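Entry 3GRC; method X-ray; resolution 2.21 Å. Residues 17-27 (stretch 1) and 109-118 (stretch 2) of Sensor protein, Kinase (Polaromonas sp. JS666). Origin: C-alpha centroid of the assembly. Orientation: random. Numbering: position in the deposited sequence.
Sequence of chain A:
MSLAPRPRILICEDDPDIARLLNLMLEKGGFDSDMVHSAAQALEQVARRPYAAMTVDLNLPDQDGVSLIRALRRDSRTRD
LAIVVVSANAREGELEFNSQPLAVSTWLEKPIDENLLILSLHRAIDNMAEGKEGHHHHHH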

ATOM      1  N   ASP A  17      -6.819 -14.273   0.815  1.00 13.71           N
ATOM      2  CA  ASP A  17      -6.996 -14.278   2.267  1.00 14.10           C
ATOM      3  C   ASP A  17      -6.445 -13.008   2.897  1.00 15.03           C
ATOM      4  O   ASP A  17      -7.124 -12.371   3.691  1.00 16.93           O
ATOM      5  CB  ASP A  17      -6.303 -15.484   2.914  1.00 13.96           C
ATOM      6  CG  ASP A  17      -7.037 -16.790   2.659  1.00 19.10           C
ATOM      7  OD1 ASP A  17      -8.273 -16.759   2.461  1.00 21.36           O
ATOM      8  OD2 ASP A  17      -6.381 -17.846   2.674  1.00 20.61           O
ATOM      9  N   ILE A  18      -5.218 -12.634   2.531  1.00 15.17           N
ATOM     10  CA  ILE A  18      -4.589 -11.428   3.084  1.00 13.69           C
ATOM     11  C   ILE A  18      -5.310 -10.149   2.612  1.00 15.05           C
ATOM     12  O   ILE A  18      -5.427  -9.190   3.368  1.00 16.46           O
ATOM     13  CB  ILE A  18      -3.066 -11.341   2.707  1.00 12.65           C
ATOM     14  CG1 ILE A  18      -2.336 -12.626   3.114  1.00 13.19           C
ATOM     15  CG2 ILE A  18      -2.412 -10.139   3.382  1.00 15.04           C
ATOM     16  CD1 ILE A  18      -2.431 -12.960   4.607  1.00 17.58           C
ATOM     17  N   ALA A  19      -5.791 -10.139   1.369  1.00 12.92           N
ATOM     18  CA  ALA A  19      -6.494  -8.966   0.831  1.00 13.67           C
ATOM     19  C   ALA A  19      -7.739  -8.734   1.683  1.00 13.56           C
ATOM     20  O   ALA A  19      -8.027  -7.614   2.087  1.00 14.22           O
ATOM     21  CB  ALA A  19      -6.897  -9.189  -0.632  1.00 10.99           C
ATOM     22  N   ARG A  20      -8.461  -9.812   1.964  1.00 11.97           N
ATOM     23  CA  ARG A  20      -9.657  -9.727   2.779  1.00 12.34           C
ATOM     24  C   ARG A  20      -9.299  -9.360   4.228  1.00 11.93           C
ATOM     25  O   ARG A  20     -10.014  -8.594   4.860  1.00 14.80           O
ATOM     26  CB  ARG A  20     -10.441 -11.053   2.722  1.00 13.00           C
ATOM     27  CG  ARG A  20     -11.743 -11.097   3.547  1.00 15.32           C
ATOM     28  CD  ARG A  20     -12.758 -10.000   3.178  1.00 17.86           C
ATOM     29  NE  ARG A  20     -14.073 -10.280   3.756  1.00 18.10           N
ATOM     30  CZ  ARG A  20     -14.986  -9.366   4.082  1.00 17.92           C
ATOM     31  NH1 ARG A  20     -14.756  -8.070   3.898  1.00 14.36           N
ATOM     32  NH2 ARG A  20     -16.133  -9.761   4.614  1.00 15.21           N
ATOM     33  N   LEU A  21      -8.200  -9.899   4.754  1.00 13.16           N
ATOM     34  CA  LEU A  21      -7.794  -9.574   6.128  1.00 13.47           C
ATOM     35  C   LEU A  21      -7.557  -8.058   6.201  1.00 13.73           C
ATOM     36  O   LEU A  21      -8.049  -7.386   7.118  1.00 14.46           O
ATOM     37  CB  LEU A  21      -6.499 -10.313   6.532  1.00 11.20           C
ATOM     38  CG  LEU A  21      -5.838  -9.987   7.901  1.00 14.27           C
ATOM     39  CD1 LEU A  21      -6.767 -10.389   9.046  1.00 12.12           C
ATOM     40  CD2 LEU A  21      -4.484 -10.709   8.051  1.00 11.63           C
ATOM     41  N   LEU A  22      -6.816  -7.524   5.228  1.00 13.49           N
ATOM     42  CA  LEU A  22      -6.538  -6.089   5.223  1.00 13.52           C
ATOM     43  C   LEU A  22      -7.854  -5.315   5.133  1.00 13.30           C
ATOM     44  O   LEU A  22      -8.080  -4.389   5.905  1.00 13.70           O
ATOM     45  CB  LEU A  22      -5.596  -5.705   4.069  1.00 10.96           C
ATOM     46  CG  LEU A  22      -4.116  -6.113   4.250  1.00 12.94           C
ATOM     47  CD1 LEU A  22      -3.374  -5.946   2.950  1.00  9.46           C
ATOM     48  CD2 LEU A  22      -3.474  -5.269   5.339  1.00 10.38           C
ATOM     49  N   ASN A  23      -8.726  -5.722   4.218  1.00 12.28           N
ATOM     50  CA  ASN A  23     -10.021  -5.069   4.068  1.00 14.76           C
ATOM     51  C   ASN A  23     -10.747  -5.021   5.426  1.00 15.92           C
ATOM     52  O   ASN A  23     -11.231  -3.966   5.826  1.00 18.29           O
ATOM     53  CB  ASN A  23     -10.880  -5.809   3.027  1.00 15.55           C
ATOM     54  CG  ASN A  23     -12.251  -5.172   2.831  1.00 18.52           C
ATOM     55  OD1 ASN A  23     -13.269  -5.828   3.000  1.00 22.52           O
ATOM     56  ND2 ASN A  23     -12.276  -3.896   2.463  1.00 17.77           N
ATOM     57  N   LEU A  24     -10.798  -6.148   6.137  1.00 16.75           N
ATOM     58  CA  LEU A  24     -11.459  -6.209   7.447  1.00 16.59           C
ATOM     59  C   LEU A  24     -10.735  -5.435   8.561  1.00 18.74           C
ATOM     60  O   LEU A  24     -11.395  -4.764   9.355  1.00 18.38           O
ATOM     61  CB  LEU A  24     -11.661  -7.665   7.871  1.00 15.06           C
ATOM     62  CG  LEU A  24     -12.641  -8.385   6.945  1.00 16.81           C
ATOM     63  CD1 LEU A  24     -12.567  -9.902   7.179  1.00 13.29           C
ATOM     64  CD2 LEU A  24     -14.056  -7.829   7.188  1.00 16.23           C
HETATM   65  N   MSE A  25      -9.401  -5.530   8.638  1.00 17.28           N
HETATM   66  CA  MSE A  25      -8.625  -4.773   9.654  1.00 20.46           C
HETATM   67  C   MSE A  25      -8.767  -3.254   9.436  1.00 19.68           C
HETATM   68  O   MSE A  25      -8.889  -2.473  10.384  1.00 20.19           O
HETATM   69  CB  MSE A  25      -7.116  -5.096   9.579  1.00 21.95           C
HETATM   70  CG  MSE A  25      -6.678  -6.458  10.015  1.00 24.20           C
HETATM   71 SE   MSE A  25      -4.717  -6.585   9.920  1.00 30.49          SE
HETATM   72  CE  MSE A  25      -4.607  -8.319  10.835  1.00 25.87           C
ATOM     73  N   LEU A  26      -8.714  -2.841   8.179  1.00 17.36           N
ATOM     74  CA  LEU A  26      -8.816  -1.430   7.868  1.00 19.37           C
ATOM     75  C   LEU A  26     -10.165  -0.871   8.294  1.00 21.65           C
ATOM     76  O   LEU A  26     -10.248   0.243   8.820  1.00 21.53           O
ATOM     77  CB  LEU A  26      -8.593  -1.200   6.377  1.00 18.51           C
ATOM     78  CG  LEU A  26      -7.135  -1.414   5.991  1.00 21.93           C
ATOM     79  CD1 LEU A  26      -6.868  -1.003   4.529  1.00 20.65           C
ATOM     80  CD2 LEU A  26      -6.306  -0.587   6.932  1.00 22.90           C
ATOM     81  N   GLU A  27     -11.211  -1.655   8.066  1.00 21.50           N
ATOM     82  CA  GLU A  27     -12.552  -1.250   8.443  1.00 24.76           C
ATOM     83  C   GLU A  27     -12.582  -1.038   9.964  1.00 25.51           C
ATOM     84  O   GLU A  27     -13.122  -0.050  10.440  1.00 24.29           O
ATOM     85  CB  GLU A  27     -13.585  -2.305   8.024  1.00 26.01           C
ATOM     86  CG  GLU A  27     -15.021  -1.965   8.443  1.00 33.16           C
ATOM     87  CD  GLU A  27     -16.047  -2.940   7.885  1.00 37.39           C
ATOM     88  OE1 GLU A  27     -15.920  -4.156   8.133  1.00 37.82           O
ATOM     89  OE2 GLU A  27     -16.987  -2.485   7.193  1.00 42.48           O
ATOM     90  N   GLU A 109       6.083  -6.159   7.863  1.00 23.98           N
ATOM     91  CA  GLU A 109       6.206  -7.588   7.602  1.00 27.62           C
ATOM     92  C   GLU A 109       4.912  -8.353   7.900  1.00 25.98           C
ATOM     93  O   GLU A 109       3.957  -7.808   8.440  1.00 23.40           O
ATOM     94  CB  GLU A 109       7.342  -8.179   8.457  1.00 32.29           C
ATOM     95  CG  GLU A 109       8.733  -7.667   8.082  1.00 43.39           C
ATOM     96  CD  GLU A 109       9.850  -8.301   8.896  1.00 47.91           C
ATOM     97  OE1 GLU A 109       9.843  -8.150  10.139  1.00 49.71           O
ATOM     98  OE2 GLU A 109      10.735  -8.945   8.285  1.00 51.74           O
ATOM     99  N   LYS A 110       4.895  -9.617   7.507  1.00 26.24           N
ATOM    100  CA  LYS A 110       3.779 -10.508   7.767  1.00 28.45           C
ATOM    101  C   LYS A 110       4.427 -11.579   8.649  1.00 29.86           C
ATOM    102  O   LYS A 110       5.579 -11.949   8.428  1.00 31.86           O
ATOM    103  CB  LYS A 110       3.260 -11.134   6.471  1.00 27.67           C
ATOM    104  CG  LYS A 110       2.492 -10.176   5.539  1.00 26.85           C
ATOM    105  CD  LYS A 110       2.156 -10.864   4.238  1.00 24.18           C
ATOM    106  CE  LYS A 110       1.510  -9.929   3.218  1.00 25.25           C
ATOM    107  NZ  LYS A 110       1.283 -10.587   1.879  1.00 25.09           N
ATOM    108  N   PRO A 111       3.715 -12.067   9.679  1.00 29.91           N
ATOM    109  CA  PRO A 111       2.350 -11.698  10.086  1.00 28.80           C
ATOM    110  C   PRO A 111       2.198 -10.215  10.415  1.00 26.60           C
ATOM    111  O   PRO A 111       3.047  -9.612  11.059  1.00 26.13           O
ATOM    112  CB  PRO A 111       2.102 -12.600  11.300  1.00 28.73           C
ATOM    113  CG  PRO A 111       3.458 -12.742  11.898  1.00 30.46           C
ATOM    114  CD  PRO A 111       4.328 -12.969  10.669  1.00 30.51           C
ATOM    115  N   ILE A 112       1.089  -9.650   9.965  1.00 25.28           N
ATOM    116  CA  ILE A 112       0.798  -8.243  10.141  1.00 23.36           C
ATOM    117  C   ILE A 112       0.466  -7.779  11.550  1.00 22.24           C
ATOM    118  O   ILE A 112      -0.381  -8.346  12.226  1.00 21.33           O
ATOM    119  CB  ILE A 112      -0.364  -7.808   9.217  1.00 22.37           C
ATOM    120  CG1 ILE A 112      -0.098  -8.273   7.780  1.00 20.49           C
ATOM    121  CG2 ILE A 112      -0.509  -6.278   9.267  1.00 22.01           C
ATOM    122  CD1 ILE A 112      -1.286  -8.120   6.840  1.00 19.83           C
ATOM    123  N   ASP A 113       1.155  -6.734  11.979  1.00 20.55           N
ATOM    124  CA  ASP A 113       0.921  -6.131  13.273  1.00 20.68           C
ATOM    125  C   ASP A 113      -0.218  -5.129  13.027  1.00 18.91           C
ATOM    126  O   ASP A 113       0.004  -4.063  12.481  1.00 18.76           O
ATOM    127  CB  ASP A 113       2.169  -5.388  13.723  1.00 20.97           C
ATOM    128  CG  ASP A 113       2.042  -4.840  15.116  1.00 23.32           C
ATOM    129  OD1 ASP A 113       0.973  -4.299  15.464  1.00 26.21           O
ATOM    130  OD2 ASP A 113       3.026  -4.943  15.865  1.00 28.32           O
ATOM    131  N   GLU A 114      -1.430  -5.483  13.421  1.00 20.31           N
ATOM    132  CA  GLU A 114      -2.594  -4.632  13.202  1.00 21.21           C
ATOM    133  C   GLU A 114      -2.465  -3.205  13.720  1.00 22.77           C
ATOM    134  O   GLU A 114      -2.819  -2.247  13.020  1.00 21.89           O
ATOM    135  CB  GLU A 114      -3.824  -5.287  13.817  1.00 23.32           C
ATOM    136  CG  GLU A 114      -5.147  -4.764  13.293  1.00 25.94           C
ATOM    137  CD  GLU A 114      -6.303  -5.642  13.729  1.00 29.81           C
ATOM    138  OE1 GLU A 114      -6.049  -6.821  14.050  1.00 29.82           O
ATOM    139  OE2 GLU A 114      -7.454  -5.164  13.745  1.00 30.32           O
ATOM    140  N   ASN A 115      -1.979  -3.064  14.949  1.00 22.19           N
ATOM    141  CA  ASN A 115      -1.804  -1.744  15.546  1.00 23.00           C
ATOM    142  C   ASN A 115      -0.814  -0.911  14.751  1.00 21.77           C
ATOM    143  O   ASN A 115      -1.052   0.269  14.480  1.00 22.83           O
ATOM    144  CB  ASN A 115      -1.317  -1.885  16.986  1.00 21.70           C
ATOM    145  CG  ASN A 115      -2.319  -2.601  17.853  1.00 24.31           C
ATOM    146  OD1 ASN A 115      -3.429  -2.108  18.063  1.00 25.69           O
ATOM    147  ND2 ASN A 115      -1.950  -3.780  18.350  1.00 26.14           N
ATOM    148  N   LEU A 116       0.305  -1.527  14.383  1.00 23.31           N
ATOM    149  CA  LEU A 116       1.321  -0.818  13.625  1.00 20.97           C
ATOM    150  C   LEU A 116       0.754  -0.481  12.250  1.00 20.48           C
ATOM    151  O   LEU A 116       1.046   0.566  11.702  1.00 19.18           O
ATOM    152  CB  LEU A 116       2.601  -1.659  13.506  1.00 21.44           C
ATOM    153  CG  LEU A 116       3.845  -1.006  12.869  1.00 24.58           C
ATOM    154  CD1 LEU A 116       4.208   0.283  13.573  1.00 24.44           C
ATOM    155  CD2 LEU A 116       5.018  -1.987  12.924  1.00 26.21           C
ATOM    156  N   LEU A 117      -0.093  -1.348  11.703  1.00 20.31           N
ATOM    157  CA  LEU A 117      -0.669  -1.061  10.389  1.00 18.30           C
ATOM    158  C   LEU A 117      -1.515   0.199  10.390  1.00 18.15           C
ATOM    159  O   LEU A 117      -1.343   1.070   9.538  1.00 18.65           O
ATOM    160  CB  LEU A 117      -1.537  -2.220   9.890  1.00 16.16           C
ATOM    161  CG  LEU A 117      -2.358  -1.936   8.618  1.00 17.16           C
ATOM    162  CD1 LEU A 117      -1.428  -1.672   7.453  1.00 16.04           C
ATOM    163  CD2 LEU A 117      -3.269  -3.120   8.309  1.00 16.82           C
ATOM    164  N   ILE A 118      -2.446   0.279  11.334  1.00 17.97           N
ATOM    165  CA  ILE A 118      -3.345   1.421  11.418  1.00 19.42           C
ATOM    166  C   ILE A 118      -2.552   2.684  11.766  1.00 18.73           C
ATOM    167  O   ILE A 118      -2.728   3.722  11.137  1.00 21.62           O
ATOM    168  CB  ILE A 118      -4.456   1.156  12.456  1.00 18.54           C
ATOM    169  CG1 ILE A 118      -5.118  -0.209  12.169  1.00 21.31           C
ATOM    170  CG2 ILE A 118      -5.500   2.273  12.410  1.00 19.32           C
ATOM    171  CD1 ILE A 118      -5.741  -0.355  10.772  1.00 19.54           C
TER
HETATM  172  O   HOH W   1      -7.864  -2.643  13.232  1.00 26.78           O

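Residues 17-27 form one continuous piece of helix. It packs against a loop and the first turn of the helix at 114-118. The two helix axes cross at -71° and approach to 10.5 Å, so side chains rather than backbones fill the gap. No direct hydrogen bond joins the stretches; the contact is mainly apolar.

Asp17 lies out of reach. Ile18 points toward stretch 2 and makes the first contact. Its CG2 lies 3.9 Å from CE of Lys110, so the aliphatic part of the lysine serves as a packing surface. The lysine NZ is hydrogen-bonded elsewhere in the structure. The same CG2 is 4.2 Å from CD1 of Ile112.

Ala19 and Arg20 do not take part. Leu21 adds a marginal contact, CD2 to Ile112 CD1 at 4.3 Å. Leu22 starts off sideways, but its end comes nearer. Its CD2 sits 3.9 Å from Ile112 CD1 and 3.7 Å from Leu117 CD2, so one methyl touches both the loop and the helix. Ile112 CD1 thus meets three successive contacting residues of stretch 1.

Asn23 and Leu24 make no contact. Met25, a selenomethionine, has the largest covered area. Its SE lies 4.3 Å from Ile112 CG2 and 4.1 Å from Leu117 CD2. Its CG packs 3.8 Å from Glu114 CD. A water bridges the same two residues, donating to Met25 O at 3.0 Å and to Glu114 OE2 at 2.6 Å.

Leu26 points away at CB, yet its CD2 reaches Ile118 CD1 at 3.9 Å and Leu117 CD2 at 4.2 Å. Glu27 points away and makes no contact.

Across from this helix, Asp113 caps the second one: Leu116 N donates to Asp113 OD1 at 3.0 Å. Asp113 itself points away from stretch 1.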